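Local coordinates for succinate-semialdehyde dehydrogenase (Streptococcus pyogenes MGAS1882, PDB 4OHT) that oxidises succinic semialdehyde to succinate with NADP+ as the cofactor, as a member of the aldehyde dehydrogenase family, at the NADP nicotinamide-adenine-dinucleotide phosphate site. Sequence-based numbering; all coordinates share one arbitrary frame.

The NADP nicotinamide-adenine-dinucleotide phosphate site. Residues 128-131, 155-158, 188, 191, 206-208, 211, 214-215. With NAP (NADP nicotinamide-adenine-dinucleotide phosphate), chain B.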
# COMPACT_ATOMS: atom_id res chain seq x y z
N VAL A 128 -12.11 -9.52 2.32
CA VAL A 128 -12.40 -10.37 3.47
C VAL A 128 -13.01 -9.41 4.48
O VAL A 128 -12.35 -8.46 4.91
CB VAL A 128 -11.12 -11.01 4.05
CG1 VAL A 128 -11.47 -11.96 5.19
CG2 VAL A 128 -10.38 -11.75 2.94
N GLU A 129 -14.26 -9.66 4.87
CA GLU A 129 -14.98 -8.77 5.77
C GLU A 129 -15.52 -9.38 7.06
O GLU A 129 -15.74 -10.59 7.16
CB GLU A 129 -16.13 -8.10 5.00
CG GLU A 129 -15.71 -7.38 3.72
CD GLU A 129 -14.62 -6.34 3.95
OE1 GLU A 129 -14.66 -5.65 4.98
OE2 GLU A 129 -13.72 -6.20 3.08
N PRO A 130 -15.76 -8.52 8.08
CA PRO A 130 -16.27 -8.92 9.39
C PRO A 130 -17.80 -8.77 9.51
O PRO A 130 -18.44 -8.16 8.65
CB PRO A 130 -15.53 -7.99 10.33
CG PRO A 130 -15.57 -6.70 9.55
CD PRO A 130 -15.28 -7.13 8.11
N TRP A 131 -18.36 -9.31 10.59
CA TRP A 131 -19.80 -9.28 10.83
C TRP A 131 -20.41 -8.03 11.47
O TRP A 131 -21.63 -7.86 11.42
CB TRP A 131 -20.20 -10.46 11.71
CG TRP A 131 -19.34 -10.60 12.93
CD1 TRP A 131 -18.27 -11.43 13.09
CD2 TRP A 131 -19.43 -9.83 14.14
NE1 TRP A 131 -17.69 -11.23 14.32
CE2 TRP A 131 -18.38 -10.25 14.98
CE3 TRP A 131 -20.30 -8.82 14.59
CZ2 TRP A 131 -18.16 -9.71 16.26
CZ3 TRP A 131 -20.09 -8.28 15.86
CH2 TRP A 131 -19.03 -8.72 16.68
N LYS A 155 -15.27 -12.84 0.80
CA LYS A 155 -15.24 -13.88 1.82
C LYS A 155 -15.74 -13.11 3.04
O LYS A 155 -15.00 -12.30 3.62
CB LYS A 155 -13.82 -14.38 2.06
CG LYS A 155 -13.72 -15.65 2.91
CD LYS A 155 -13.88 -15.36 4.39
CE LYS A 155 -13.87 -16.65 5.21
NZ LYS A 155 -14.90 -16.57 6.30
N HIS A 156 -17.00 -13.32 3.40
CA HIS A 156 -17.60 -12.64 4.54
C HIS A 156 -17.51 -13.53 5.78
O HIS A 156 -17.13 -14.69 5.68
CB HIS A 156 -19.07 -12.33 4.24
CG HIS A 156 -19.52 -10.99 4.74
ND1 HIS A 156 -19.13 -10.48 5.96
CD2 HIS A 156 -20.34 -10.07 4.20
CE1 HIS A 156 -19.69 -9.30 6.15
NE2 HIS A 156 -20.43 -9.03 5.09
N ALA A 157 -17.88 -12.98 6.93
CA ALA A 157 -17.83 -13.72 8.18
C ALA A 157 -18.77 -14.93 8.20
O ALA A 157 -19.83 -14.93 7.56
CB ALA A 157 -18.14 -12.80 9.35
N SER A 158 -18.37 -15.96 8.94
CA SER A 158 -19.14 -17.19 9.04
C SER A 158 -20.53 -17.03 9.65
O SER A 158 -21.42 -17.83 9.37
CB SER A 158 -18.35 -18.23 9.85
OG SER A 158 -18.24 -17.83 11.20
N TYR A 188 -10.53 -21.21 5.20
CA TYR A 188 -9.30 -20.44 5.26
C TYR A 188 -8.30 -20.94 4.22
O TYR A 188 -7.58 -20.14 3.63
CB TYR A 188 -8.65 -20.53 6.65
CG TYR A 188 -9.43 -19.85 7.76
CD1 TYR A 188 -10.46 -18.94 7.48
CD2 TYR A 188 -9.14 -20.11 9.10
CE1 TYR A 188 -11.16 -18.31 8.50
CE2 TYR A 188 -9.83 -19.49 10.13
CZ TYR A 188 -10.84 -18.59 9.82
OH TYR A 188 -11.53 -17.98 10.84
N VAL A 191 -9.11 -19.58 0.92
CA VAL A 191 -8.75 -18.16 0.85
C VAL A 191 -7.28 -18.04 0.46
O VAL A 191 -6.90 -17.13 -0.30
CB VAL A 191 -9.01 -17.44 2.20
CG1 VAL A 191 -8.35 -16.04 2.18
CG2 VAL A 191 -10.51 -17.29 2.43
N THR A 206 -10.80 -6.40 6.50
CA THR A 206 -11.27 -5.66 7.66
C THR A 206 -11.53 -6.76 8.68
O THR A 206 -12.26 -7.71 8.41
CB THR A 206 -12.57 -4.88 7.37
OG1 THR A 206 -12.34 -3.89 6.36
CG2 THR A 206 -13.06 -4.19 8.63
N GLY A 207 -10.92 -6.64 9.85
CA GLY A 207 -11.12 -7.67 10.86
C GLY A 207 -10.12 -7.63 12.00
O GLY A 207 -9.66 -6.56 12.40
N SER A 208 -9.79 -8.80 12.52
CA SER A 208 -8.86 -8.92 13.64
C SER A 208 -7.39 -8.99 13.21
O SER A 208 -7.10 -9.28 12.05
CB SER A 208 -9.19 -10.15 14.47
OG SER A 208 -8.90 -11.34 13.74
N GLY A 211 -6.31 -12.54 11.91
CA GLY A 211 -6.73 -12.80 10.55
C GLY A 211 -5.92 -11.94 9.59
O GLY A 211 -5.51 -12.39 8.52
N SER A 214 -2.37 -13.30 9.01
CA SER A 214 -2.41 -14.49 8.18
C SER A 214 -2.64 -14.14 6.71
O SER A 214 -1.94 -14.64 5.83
CB SER A 214 -3.52 -15.43 8.67
OG SER A 214 -3.72 -16.49 7.75
N ILE A 215 -3.62 -13.27 6.44
CA ILE A 215 -3.91 -12.86 5.06
C ILE A 215 -2.77 -12.03 4.45
O ILE A 215 -2.37 -12.27 3.31
CB ILE A 215 -5.24 -12.05 4.98
CG1 ILE A 215 -6.44 -12.98 4.80
CG2 ILE A 215 -5.20 -11.08 3.80
CD1 ILE A 215 -6.72 -13.91 5.96
PA NAP B . -12.05 -11.70 12.24
O1A NAP B . -10.62 -11.44 11.83
O2A NAP B . -12.11 -12.82 13.20
O5B NAP B . -12.88 -12.03 10.92
C5B NAP B . -12.94 -11.05 9.88
C4B NAP B . -12.96 -11.81 8.58
O4B NAP B . -11.68 -12.45 8.37
C3B NAP B . -13.97 -12.92 8.67
O3B NAP B . -14.56 -13.08 7.38
C2B NAP B . -13.15 -14.10 9.04
O2B NAP B . -13.77 -15.32 8.62
C1B NAP B . -11.92 -13.87 8.24
N9A NAP B . -10.80 -14.59 8.70
C8A NAP B . -10.28 -14.55 9.95
N7A NAP B . -9.16 -15.32 10.00
C5A NAP B . -8.94 -15.87 8.75
C6A NAP B . -7.90 -16.65 8.12
N6A NAP B . -6.85 -17.17 8.84
N1A NAP B . -7.98 -16.90 6.80
C2A NAP B . -8.98 -16.44 6.08
N3A NAP B . -9.98 -15.71 6.61
C4A NAP B . -9.99 -15.41 7.92
O3 NAP B . -12.70 -10.42 12.91
PN NAP B . -14.25 -10.40 13.35
O1N NAP B . -14.40 -11.23 14.59
O2N NAP B . -15.10 -10.97 12.24
O5D NAP B . -14.66 -8.97 13.65
P2B NAP B . -14.62 -16.24 9.64
O1X NAP B . -15.07 -17.46 8.87
O2X NAP B . -13.77 -16.67 10.76
O3X NAP B . -15.81 -15.50 10.17
O HOH W 1 -6.05 -17.91 4.89
O HOH W 2 -18.03 -15.13 12.24
O HOH W 3 -4.95 -18.98 7.20
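Lys155 NZ, the side-chain amine, is held by three hydrogen bonds. Lys155 NZ meets NAP O1X on the 2'-phosphate at 2.7 Å, which is also a salt bridge. It donates as well to the ester oxygen NAP O2B. His156 O accepts the third bond from Lys155 NZ at 3.0 Å and helps fix the amine. The chain starts with CG anti to the backbone N (chi1 -169°) and bends at chi2 and chi4.

The 2'-phosphate is held oxygen by oxygen. The backbone N of Ser158 meets NAP O3X at 2.9 Å. Tyr188 OH donates to NAP O2X at 2.6 Å.

NAP O1A, on the adenosine-side phosphate of the pyrophosphate, takes two hydrogen bonds from Ser208. The backbone N of Ser208 gives a nearly straight one (162° at H). Ser208 OG gives the other to NAP O1A at 2.6 Å, from the crowded position between backbone N and carbonyl carbon. Ser208 directly precedes helix 209-221, whose N-terminal end may add favourable charge to the phosphate.

The adenine is sandwiched between Tyr188 and Ile215. The Tyr188 ring stacks on one face, 15° from parallel to the six-membered ring of the NAP adenine, with centroids 3.6 Å apart. From the opposite face, Ile215 points its CD1 methyl at the same NAP ring, 3.5 Å from the centroid. Waters join N1A to Tyr188 O and the amino group N6A to Ser214 OG.

On the adenosine ribose, the 3'-hydroxyl NAP O3B donates to Glu129 O at 2.8 Å, from above the carbonyl plane. Val128 CG1 packs against the sugar.

This is the Rossmann-type cofactor pocket of an aldehyde dehydrogenase. The bonds to the 2'-phosphate probably help the enzyme select NADP+ over NAD+. NADP+ takes up the hydride during aldehyde oxidation.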